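Local coordinates for protein activating signal cointegrator 1 complex subunit 3 (Homo sapiens, PDB 6YXQ) that acts as an ATP-driven 3'-5' DNA helicase that unwinds alkylated DNA for repair by ALKBH3, helps rescue stalled ribosomes, and binds ASCC2 through its N-terminal region, at the interface of chains A and B. Sequence-based numbering; all coordinates share one arbitrary frame. Chains: chain A, Activating signal cointegrator 1 complex subunit 3; chain B, Activating signal cointegrator 1 complex subunit 2.

Contact 1: the interface of chains A and B. Residues chain A 166, 168-169, 171; chain B 125, 129.
B:Arg125 sends its CG anti to the backbone N (chi1 -176°) and runs extended from CG to NE, which carries its guanidinium away from helix 114-135 of chain B to the loop at A:Phe166 and A:Lys169. The ring of A:Phe166 is brought to the same place by a CG lodged between its own backbone N and carbonyl carbon (chi1 58°). Ring and guanidinium stand perpendicular, and NH1 of B:Arg125 meets the ring at its edge, in plane, 3.6 Å from CZ of A:Phe166; this is an edge contact, not a stack. The other terminal nitrogen makes the polar bond: NH2 of B:Arg125 donates to the backbone O of A:Lys169 over 2.9 Å. That acceptor lies in the guanidinium plane, whereas the donor is tilted 30° from the carbonyl plane. On chain A, CB of A:Lys169 sits 3.4 Å above the centre of the A:Phe166 ring and backs one of its faces. One helical turn onward, CD2 of B:Leu129 packs 3.9 Å from CA of A:Gly168, and its CD1 lies over one guanidinium face. The site ties the loop after helix 147-163 of ASCC3 to ASCC2 through a backbone carbonyl.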
loop_
_atom_site.group_PDB
_atom_site.type_symbol
_atom_site.label_atom_id
_atom_site.label_comp_id
_atom_site.label_asym_id
_atom_site.label_seq_id
_atom_site.Cartn_x
_atom_site.Cartn_y
_atom_site.Cartn_z
ATOM N N PHE A 166 11.377 3.647 -16.344
ATOM C CA PHE A 166 10.588 4.344 -15.341
ATOM C C PHE A 166 11.372 4.315 -14.038
ATOM O O PHE A 166 12.298 3.516 -13.875
ATOM C CB PHE A 166 9.204 3.708 -15.160
ATOM C CG PHE A 166 9.250 2.261 -14.761
ATOM C CD1 PHE A 166 9.426 1.275 -15.713
ATOM C CD2 PHE A 166 9.114 1.888 -13.431
ATOM C CE1 PHE A 166 9.469 -0.052 -15.351
ATOM C CE2 PHE A 166 9.153 0.561 -13.058
ATOM C CZ PHE A 166 9.331 -0.411 -14.019
ATOM N N GLY A 168 12.837 3.582 -10.576
ATOM C CA GLY A 168 12.906 2.368 -9.782
ATOM C C GLY A 168 12.669 1.096 -10.561
ATOM O O GLY A 168 12.260 0.089 -9.977
ATOM N N LYS A 169 12.928 1.112 -11.871
ATOM C CA LYS A 169 12.608 -0.034 -12.718
ATOM C C LYS A 169 13.486 -1.233 -12.388
ATOM O O LYS A 169 12.987 -2.353 -12.226
ATOM C CB LYS A 169 12.752 0.353 -14.190
ATOM C CG LYS A 169 12.920 -0.822 -15.141
ATOM C CD LYS A 169 12.871 -0.360 -16.592
ATOM C CE LYS A 169 14.023 -0.921 -17.412
ATOM N NZ LYS A 169 13.670 -2.212 -18.060
ATOM N N LEU A 171 15.064 -1.835 -9.680
ATOM C CA LEU A 171 15.188 -2.061 -8.247
ATOM C C LEU A 171 14.652 -3.431 -7.852
ATOM O O LEU A 171 13.741 -3.975 -8.481
ATOM C CB LEU A 171 14.439 -0.980 -7.470
ATOM C CG LEU A 171 15.220 0.293 -7.151
ATOM C CD1 LEU A 171 14.582 1.002 -5.979
ATOM C CD2 LEU A 171 16.686 -0.011 -6.869
ATOM N N ARG B 125 3.386 -3.032 -6.792
ATOM C CA ARG B 125 4.737 -2.603 -7.145
ATOM C C ARG B 125 4.768 -1.122 -7.500
ATOM O O ARG B 125 5.655 -0.377 -7.060
ATOM C CB ARG B 125 5.270 -3.442 -8.306
ATOM C CG ARG B 125 6.707 -3.129 -8.671
ATOM C CD ARG B 125 7.315 -4.185 -9.584
ATOM N NE ARG B 125 8.758 -3.991 -9.708
ATOM C CZ ARG B 125 9.360 -3.505 -10.788
ATOM N NH1 ARG B 125 8.648 -3.177 -11.858
ATOM N NH2 ARG B 125 10.678 -3.355 -10.799
ATOM N N LEU B 129 6.837 1.966 -5.629
ATOM C CA LEU B 129 7.879 2.734 -6.312
ATOM C C LEU B 129 7.575 4.229 -6.296
ATOM O O LEU B 129 8.489 5.053 -6.150
ATOM C CB LEU B 129 8.064 2.234 -7.744
ATOM C CG LEU B 129 8.484 0.771 -7.858
ATOM C CD1 LEU B 129 7.919 0.165 -9.116
ATOM C CD2 LEU B 129 9.994 0.623 -7.815
#

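Contact 2: the interface of chains A and B. Residues chain A 181-186; chain B 310, 313-314.
The apolar centre is slight: CB of A:Leu186 lies 4.2 Å above one face of the B:Trp313 indole, offset toward its rim. That face is turned to the N and CB of A:Leu186, while O of A:Asp184 lies beside the NE1/CD1 edge, slightly out of plane. NE1 comes near this oxygen, but its N-H points elsewhere, so the proximity is not counted as a hydrogen bond. Outward from the indole, the side-chain amide of B:Gln314 meets the backbone of A:Phe183. The clearer bond runs from N of A:Phe183 to OE1 of B:Gln314, 3.1 Å long and 151° at the hydrogen. NE2 of B:Gln314 donates to O of A:Phe183 at 2.7 Å but stands above the carbonyl plane, 68° out of it. The same carbonyl oxygen crowds OE1, so this bond and the exact turn of the amide are less certain at this resolution. NE2 of B:Gln314 also donates to the carboxylate OE1 of A:Glu185 at 2.6 Å, the side chains crossing at about a right angle; this bond is bent too, with the carboxylate oxygen tilted from the amide plane. A bend at chi2 (-70°) turns the glutamine amide to these partners. An alanine in place of B:Gln314 would probably leave the A:Phe183 N-H and the A:Glu185 carboxylate without these mates. The site lies along helix 306-340 of chain B, against an irregular segment of chain A beyond its last modelled helix, 147-163.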
loop_
_atom_site.group_PDB
_atom_site.type_symbol
_atom_site.label_atom_id
_atom_site.label_comp_id
_atom_site.label_asym_id
_atom_site.label_seq_id
_atom_site.Cartn_x
_atom_site.Cartn_y
_atom_site.Cartn_z
ATOM N N ASP A 181 0.730 -15.062 11.801
ATOM C CA ASP A 181 1.626 -16.087 12.300
ATOM C C ASP A 181 0.837 -17.351 12.604
ATOM O O ASP A 181 -0.329 -17.308 13.013
ATOM C CB ASP A 181 2.369 -15.606 13.543
ATOM C CG ASP A 181 3.586 -14.772 13.197
ATOM O OD1 ASP A 181 3.901 -14.644 11.997
ATOM O OD2 ASP A 181 4.229 -14.241 14.120
ATOM N N HIS A 182 1.476 -18.488 12.373
ATOM C CA HIS A 182 0.781 -19.758 12.505
ATOM C C HIS A 182 0.771 -20.189 13.961
ATOM O O HIS A 182 1.824 -20.399 14.570
ATOM C CB HIS A 182 1.409 -20.813 11.604
ATOM C CG HIS A 182 1.533 -20.362 10.188
ATOM N ND1 HIS A 182 2.547 -20.780 9.361
ATOM C CD2 HIS A 182 0.787 -19.496 9.464
ATOM C CE1 HIS A 182 2.410 -20.212 8.177
ATOM N NE2 HIS A 182 1.352 -19.423 8.215
ATOM N N PHE A 183 -0.424 -20.243 14.526
ATOM C CA PHE A 183 -0.666 -20.851 15.807
ATOM C C PHE A 183 -1.622 -21.973 15.567
ATOM O O PHE A 183 -1.862 -22.403 14.450
ATOM C CB PHE A 183 -1.232 -19.868 16.818
ATOM C CG PHE A 183 -0.382 -18.692 16.975
ATOM C CD1 PHE A 183 -0.563 -17.608 16.150
ATOM C CD2 PHE A 183 0.590 -18.651 17.952
ATOM C CE1 PHE A 183 0.209 -16.508 16.279
ATOM C CE2 PHE A 183 1.372 -17.544 18.097
ATOM C CZ PHE A 183 1.180 -16.464 17.256
ATOM N N ASP A 184 -2.188 -22.459 16.630
ATOM C CA ASP A 184 -2.860 -23.743 16.550
ATOM C C ASP A 184 -4.252 -23.712 17.091
ATOM O O ASP A 184 -4.560 -22.978 18.033
ATOM C CB ASP A 184 -2.186 -24.853 17.315
ATOM C CG ASP A 184 -0.728 -25.074 16.859
ATOM O OD1 ASP A 184 -0.136 -24.233 16.226
ATOM O OD2 ASP A 184 -0.249 -26.083 17.184
ATOM N N GLU A 185 -5.051 -24.567 16.471
ATOM C CA GLU A 185 -6.478 -24.519 16.648
ATOM C C GLU A 185 -6.836 -24.792 18.094
ATOM O O GLU A 185 -6.179 -25.580 18.785
ATOM C CB GLU A 185 -7.123 -25.514 15.691
ATOM C CG GLU A 185 -6.564 -25.355 14.280
ATOM C CD GLU A 185 -7.058 -24.090 13.590
ATOM O OE1 GLU A 185 -6.487 -23.003 13.838
ATOM O OE2 GLU A 185 -8.021 -24.184 12.801
ATOM N N LEU A 186 -7.804 -24.036 18.559
ATOM C CA LEU A 186 -8.464 -24.272 19.818
ATOM C C LEU A 186 -8.645 -25.775 19.948
ATOM O O LEU A 186 -9.228 -26.409 19.061
ATOM C CB LEU A 186 -9.783 -23.496 19.855
ATOM C CG LEU A 186 -10.686 -23.475 18.608
ATOM C CD1 LEU A 186 -11.458 -24.769 18.399
ATOM C CD2 LEU A 186 -11.650 -22.305 18.687
ATOM N N GLY B 310 -12.126 -21.023 14.653
ATOM C CA GLY B 310 -10.711 -21.339 14.526
ATOM C C GLY B 310 -9.915 -20.215 13.888
ATOM O O GLY B 310 -8.785 -19.927 14.300
ATOM N N TRP B 313 -9.488 -17.655 16.482
ATOM C CA TRP B 313 -8.451 -18.076 17.414
ATOM C C TRP B 313 -7.064 -17.780 16.861
ATOM O O TRP B 313 -6.182 -17.292 17.582
ATOM C CB TRP B 313 -8.597 -19.564 17.715
ATOM C CG TRP B 313 -7.572 -20.049 18.658
ATOM C CD1 TRP B 313 -6.411 -20.687 18.348
ATOM C CD2 TRP B 313 -7.598 -19.923 20.079
ATOM N NE1 TRP B 313 -5.710 -20.976 19.494
ATOM C CE2 TRP B 313 -6.420 -20.516 20.572
ATOM C CE3 TRP B 313 -8.508 -19.372 20.986
ATOM C CZ2 TRP B 313 -6.128 -20.574 21.932
ATOM C CZ3 TRP B 313 -8.216 -19.430 22.336
ATOM C CH2 TRP B 313 -7.036 -20.026 22.796
ATOM N N GLN B 314 -6.847 -18.101 15.584
ATOM C CA GLN B 314 -5.575 -17.778 14.941
ATOM C C GLN B 314 -5.284 -16.288 15.037
ATOM O O GLN B 314 -4.173 -15.880 15.399
ATOM C CB GLN B 314 -5.591 -18.223 13.478
ATOM C CG GLN B 314 -5.628 -19.724 13.292
ATOM C CD GLN B 314 -4.333 -20.383 13.697
ATOM O OE1 GLN B 314 -3.246 -19.933 13.320
ATOM N NE2 GLN B 314 -4.437 -21.452 14.479
#

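Contact 3: the interface of chains A and B. Residues chain A 28-29, 32-33, 35-36; chain B 40-43, 62, 65.
Helix 30-39 of ASCC3, within its ASCC2-binding region, packs A:Asp32, A:Leu33, A:Ile35 and A:Lys36 against a loop and helix 53-75 of ASCC2, the ubiquitin-binding partner. CG2 of A:Ile35 sits over one face of the B:Tyr40 ring, 3.6 Å from its centroid, in a CH-pi contact with the side chains at about a right angle. At the ring's tip, OH of B:Tyr40 hydrogen-bonds OE2 of the A:Glu28 carboxylate at 3.0 Å; the extended glutamate meets it tip to tip, the two planes 26° apart. An alanine at B:Tyr40 would probably leave the A:Glu28 carboxylate without its hydroxyl mate and open a gap beneath A:Ile35. Crossing the tyrosine at a slant, A:Lys36 puts its CG 3.6 Å from CD2 of B:Tyr40. The same CG of A:Lys36 lies 3.3 Å from CG1 of B:Val42. A:Asp32 and B:Arg62 are paired as a salt bridge, tip to tip, but the spacing is modelled too short and its detail is doubtful. A:Asp32 CG is anti to its backbone N (chi1 160°), directing the carboxylate to that arginine. A:Leu33 bridges two partners: its CG lies 3.8 Å above one guanidinium face of B:Arg62, toward the rim, and its CD2 packs 3.4 Å from CD2 of B:Phe65.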
loop_
_atom_site.group_PDB
_atom_site.type_symbol
_atom_site.label_atom_id
_atom_site.label_comp_id
_atom_site.label_asym_id
_atom_site.label_seq_id
_atom_site.Cartn_x
_atom_site.Cartn_y
_atom_site.Cartn_z
ATOM N N GLU A 28 -18.283 10.436 -4.613
ATOM C CA GLU A 28 -18.162 10.648 -6.044
ATOM C C GLU A 28 -18.094 9.271 -6.675
ATOM O O GLU A 28 -17.240 8.467 -6.290
ATOM C CB GLU A 28 -16.901 11.462 -6.344
ATOM C CG GLU A 28 -16.809 12.048 -7.731
ATOM C CD GLU A 28 -15.630 12.982 -7.871
ATOM O OE1 GLU A 28 -15.612 14.021 -7.184
ATOM O OE2 GLU A 28 -14.700 12.662 -8.636
ATOM N N GLU A 29 -18.998 8.968 -7.602
ATOM C CA GLU A 29 -18.762 7.740 -8.353
ATOM C C GLU A 29 -18.701 8.040 -9.852
ATOM O O GLU A 29 -17.616 8.373 -10.324
ATOM C CB GLU A 29 -19.749 6.633 -7.958
ATOM C CG GLU A 29 -21.189 7.002 -7.806
ATOM C CD GLU A 29 -21.500 7.857 -6.588
ATOM O OE1 GLU A 29 -22.588 8.474 -6.594
ATOM O OE2 GLU A 29 -20.665 7.943 -5.658
ATOM N N ASP A 32 -16.851 10.891 -10.973
ATOM C CA ASP A 32 -15.429 10.586 -10.825
ATOM C C ASP A 32 -14.851 9.904 -12.064
ATOM O O ASP A 32 -13.881 10.390 -12.657
ATOM C CB ASP A 32 -15.239 9.714 -9.575
ATOM C CG ASP A 32 -13.949 8.945 -9.573
ATOM O OD1 ASP A 32 -12.905 9.520 -9.919
ATOM O OD2 ASP A 32 -13.991 7.746 -9.236
ATOM N N LEU A 33 -15.425 8.764 -12.465
ATOM C CA LEU A 33 -14.849 7.981 -13.557
ATOM C C LEU A 33 -15.182 8.574 -14.902
ATOM O O LEU A 33 -14.436 8.393 -15.879
ATOM C CB LEU A 33 -15.375 6.547 -13.514
ATOM C CG LEU A 33 -14.248 5.654 -13.070
ATOM C CD1 LEU A 33 -14.700 4.218 -12.996
ATOM C CD2 LEU A 33 -13.096 5.832 -14.018
ATOM N N ILE A 35 -15.381 11.779 -15.788
ATOM C CA ILE A 35 -14.452 12.789 -16.271
ATOM C C ILE A 35 -13.154 12.124 -16.738
ATOM O O ILE A 35 -12.508 12.604 -17.678
ATOM C CB ILE A 35 -14.214 13.889 -15.221
ATOM C CG1 ILE A 35 -12.977 14.716 -15.586
ATOM C CG2 ILE A 35 -14.097 13.296 -13.848
ATOM C CD1 ILE A 35 -12.870 16.045 -14.872
ATOM N N LYS A 36 -12.780 10.985 -16.143
ATOM C CA LYS A 36 -11.635 10.228 -16.650
ATOM C C LYS A 36 -11.866 9.790 -18.088
ATOM O O LYS A 36 -10.987 9.933 -18.948
ATOM C CB LYS A 36 -11.372 9.005 -15.775
ATOM C CG LYS A 36 -9.924 8.829 -15.368
ATOM C CD LYS A 36 -8.990 8.507 -16.507
ATOM C CE LYS A 36 -7.588 8.427 -15.946
ATOM N NZ LYS A 36 -6.543 8.184 -16.964
ATOM N N TYR B 40 -6.229 13.131 -15.223
ATOM C CA TYR B 40 -7.113 12.846 -14.108
ATOM C C TYR B 40 -6.721 11.529 -13.446
ATOM O O TYR B 40 -6.237 10.600 -14.098
ATOM C CB TYR B 40 -8.546 12.775 -14.616
ATOM C CG TYR B 40 -9.634 12.843 -13.587
ATOM C CD1 TYR B 40 -10.070 14.063 -13.083
ATOM C CD2 TYR B 40 -10.272 11.688 -13.163
ATOM C CE1 TYR B 40 -11.091 14.121 -12.155
ATOM C CE2 TYR B 40 -11.285 11.734 -12.238
ATOM C CZ TYR B 40 -11.691 12.949 -11.732
ATOM O OH TYR B 40 -12.716 12.985 -10.814
ATOM N N PHE B 41 -6.935 11.456 -12.135
ATOM C CA PHE B 41 -6.688 10.253 -11.351
ATOM C C PHE B 41 -7.980 9.841 -10.662
ATOM O O PHE B 41 -8.592 10.650 -9.956
ATOM C CB PHE B 41 -5.604 10.491 -10.296
ATOM C CG PHE B 41 -4.206 10.315 -10.801
ATOM C CD1 PHE B 41 -3.536 11.365 -11.415
ATOM C CD2 PHE B 41 -3.546 9.112 -10.631
ATOM C CE1 PHE B 41 -2.236 11.205 -11.872
ATOM C CE2 PHE B 41 -2.249 8.948 -11.079
ATOM C CZ PHE B 41 -1.593 9.994 -11.704
ATOM N N VAL B 42 -8.391 8.588 -10.855
ATOM C CA VAL B 42 -9.568 8.079 -10.165
ATOM C C VAL B 42 -9.148 7.347 -8.897
ATOM O O VAL B 42 -8.004 6.913 -8.734
ATOM C CB VAL B 42 -10.433 7.165 -11.058
ATOM C CG1 VAL B 42 -10.803 7.879 -12.313
ATOM C CG2 VAL B 42 -9.715 5.853 -11.363
ATOM N N LEU B 43 -10.104 7.206 -7.986
ATOM C CA LEU B 43 -9.869 6.538 -6.721
ATOM C C LEU B 43 -9.840 5.026 -6.911
ATOM O O LEU B 43 -10.329 4.484 -7.907
ATOM C CB LEU B 43 -10.949 6.919 -5.709
ATOM C CG LEU B 43 -11.136 8.423 -5.540
ATOM C CD1 LEU B 43 -12.598 8.751 -5.326
ATOM C CD2 LEU B 43 -10.286 8.957 -4.395
ATOM N N ARG B 62 -11.707 0.284 -13.177
ATOM C CA ARG B 62 -11.121 1.289 -12.288
ATOM C C ARG B 62 -9.623 1.046 -12.083
ATOM O O ARG B 62 -8.794 1.971 -12.175
ATOM C CB ARG B 62 -11.858 1.278 -10.951
ATOM C CG ARG B 62 -11.788 2.583 -10.200
ATOM C CD ARG B 62 -12.816 2.608 -9.091
ATOM N NE ARG B 62 -13.318 3.955 -8.841
ATOM C CZ ARG B 62 -14.499 4.399 -9.258
ATOM N NH1 ARG B 62 -14.884 5.636 -8.983
ATOM N NH2 ARG B 62 -15.305 3.598 -9.938
ATOM N N PHE B 65 -7.391 2.049 -15.090
ATOM C CA PHE B 65 -7.156 3.491 -15.072
ATOM C C PHE B 65 -6.021 3.849 -14.110
ATOM O O PHE B 65 -5.051 4.533 -14.486
ATOM C CB PHE B 65 -8.431 4.224 -14.688
ATOM C CG PHE B 65 -9.444 4.282 -15.786
ATOM C CD1 PHE B 65 -9.079 4.697 -17.052
ATOM C CD2 PHE B 65 -10.760 3.919 -15.556
ATOM C CE1 PHE B 65 -10.007 4.760 -18.068
ATOM C CE2 PHE B 65 -11.697 3.981 -16.571
ATOM C CZ PHE B 65 -11.320 4.402 -17.829
#

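Contact 4: the interface of chains A and B. Residues chain A 179-181; chain B 106, 254, 315, 318.
A:Leu180 inserts its branched end among B:His318, B:Cys254, B:Arg315 and B:Phe106. Its side chain crosses that of B:His318 at about a right angle, with CD2 over one face of the imidazole, 3.9 Å from the ring centroid, a CH-pi contact offset toward the rim. The same methyl reaches SG of B:Cys254, on helix 243-266, at 3.5 Å. The other methyl, CD1, turns to B:Arg315 and lies 3.7 Å above one face of its guanidinium, again offset toward the rim. CG of A:Leu180 packs 3.8 Å from CB of B:Phe106, the two side chains crossing at about a right angle; CB, not the ring, makes the approach.

A second-shell bond within chain B helps fix the turn of the guanidinium under CD1: NH1 of B:Arg315 donates to the backbone O of B:Phe106 at 2.7 Å, with the acceptor close to the guanidinium plane. The leucine is thus seated in a pocket of mixed character, with the B:Arg315 guanidinium forming one wall, which is likely to anchor this extended piece of ASCC3 on ASCC2. Beside it, B:His318, its CG anti to the backbone N (chi1 171°), offers ND1 as acceptor, a role expected of an unprotonated nitrogen. The backbone N of A:Asp181 donates to ND1 of B:His318 at 3.1 Å, nearly straight at 173° but tilted 30° from the ring plane.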
loop_
_atom_site.group_PDB
_atom_site.type_symbol
_atom_site.label_atom_id
_atom_site.label_comp_id
_atom_site.label_asym_id
_atom_site.label_seq_id
_atom_site.Cartn_x
_atom_site.Cartn_y
_atom_site.Cartn_z
ATOM N N ASP A 179 1.672 -11.546 7.087
ATOM C CA ASP A 179 0.580 -12.504 7.207
ATOM C C ASP A 179 0.324 -12.818 8.677
ATOM O O ASP A 179 0.985 -12.290 9.578
ATOM C CB ASP A 179 0.893 -13.785 6.428
ATOM C CG ASP A 179 -0.341 -14.405 5.801
ATOM O OD1 ASP A 179 -1.458 -13.913 6.058
ATOM O OD2 ASP A 179 -0.196 -15.388 5.045
ATOM N N LEU A 180 -0.658 -13.684 8.912
ATOM C CA LEU A 180 -0.910 -14.186 10.252
ATOM C C LEU A 180 0.163 -15.200 10.608
ATOM O O LEU A 180 0.488 -16.080 9.804
ATOM C CB LEU A 180 -2.293 -14.829 10.347
ATOM C CG LEU A 180 -3.521 -13.931 10.241
ATOM C CD1 LEU A 180 -4.754 -14.780 9.973
ATOM C CD2 LEU A 180 -3.694 -13.115 11.502
ATOM N N ASP A 181 0.730 -15.062 11.801
ATOM C CA ASP A 181 1.626 -16.087 12.300
ATOM C C ASP A 181 0.837 -17.351 12.604
ATOM O O ASP A 181 -0.329 -17.308 13.013
ATOM C CB ASP A 181 2.369 -15.606 13.543
ATOM C CG ASP A 181 3.586 -14.772 13.197
ATOM O OD1 ASP A 181 3.901 -14.644 11.997
ATOM O OD2 ASP A 181 4.229 -14.241 14.120
ATOM N N PHE B 106 -3.020 -10.746 5.625
ATOM C CA PHE B 106 -3.592 -11.434 6.774
ATOM C C PHE B 106 -5.111 -11.366 6.800
ATOM O O PHE B 106 -5.726 -12.062 7.612
ATOM C CB PHE B 106 -3.009 -10.877 8.080
ATOM C CG PHE B 106 -3.253 -9.407 8.290
ATOM C CD1 PHE B 106 -4.493 -8.943 8.703
ATOM C CD2 PHE B 106 -2.232 -8.490 8.095
ATOM C CE1 PHE B 106 -4.716 -7.596 8.901
ATOM C CE2 PHE B 106 -2.446 -7.147 8.297
ATOM C CZ PHE B 106 -3.693 -6.698 8.698
ATOM N N CYS B 254 -6.724 -7.463 15.437
ATOM C CA CYS B 254 -5.632 -8.059 14.672
ATOM C C CYS B 254 -5.019 -7.056 13.703
ATOM O O CYS B 254 -3.788 -6.936 13.612
ATOM C CB CYS B 254 -6.139 -9.288 13.916
ATOM S SG CYS B 254 -4.886 -10.081 12.888
ATOM N N ARG B 315 -6.286 -15.462 14.727
ATOM C CA ARG B 315 -6.105 -14.013 14.763
ATOM C C ARG B 315 -5.836 -13.514 16.177
ATOM O O ARG B 315 -4.998 -12.631 16.376
ATOM C CB ARG B 315 -7.332 -13.318 14.174
ATOM C CG ARG B 315 -7.593 -13.707 12.735
ATOM C CD ARG B 315 -8.734 -12.929 12.099
ATOM N NE ARG B 315 -8.946 -13.377 10.727
ATOM C CZ ARG B 315 -8.223 -12.958 9.696
ATOM N NH1 ARG B 315 -7.259 -12.065 9.886
ATOM N NH2 ARG B 315 -8.464 -13.427 8.477
ATOM N N HIS B 318 -2.274 -14.428 17.098
ATOM C CA HIS B 318 -1.420 -13.504 16.362
ATOM C C HIS B 318 -1.397 -12.127 17.020
ATOM O O HIS B 318 -0.333 -11.508 17.149
ATOM C CB HIS B 318 -1.902 -13.426 14.914
ATOM C CG HIS B 318 -1.242 -12.360 14.102
ATOM N ND1 HIS B 318 -0.083 -12.576 13.389
ATOM C CD2 HIS B 318 -1.593 -11.072 13.870
ATOM C CE1 HIS B 318 0.259 -11.464 12.762
ATOM N NE2 HIS B 318 -0.641 -10.536 13.038
#

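Contacts 2 and 4 adjoin, about 9 Å apart between their C-alpha centres; they share A:Asp181 and helix 306-340 of chain B, so residues 180-186 of chain A meet the same helix in succession. Contact 1, on the same stretch of chain A after helix 147-163, lies about 29 Å from contact 4 and 37 Å from contact 2. Contact 3 uses a helix near the N-terminus of chain A, about 24 Å from contact 1 and 41 Å from contact 2. Sites this widely spaced are consistent with ASCC3 wrapping along ASCC2, distributing their direct interaction over separate elements of both chains.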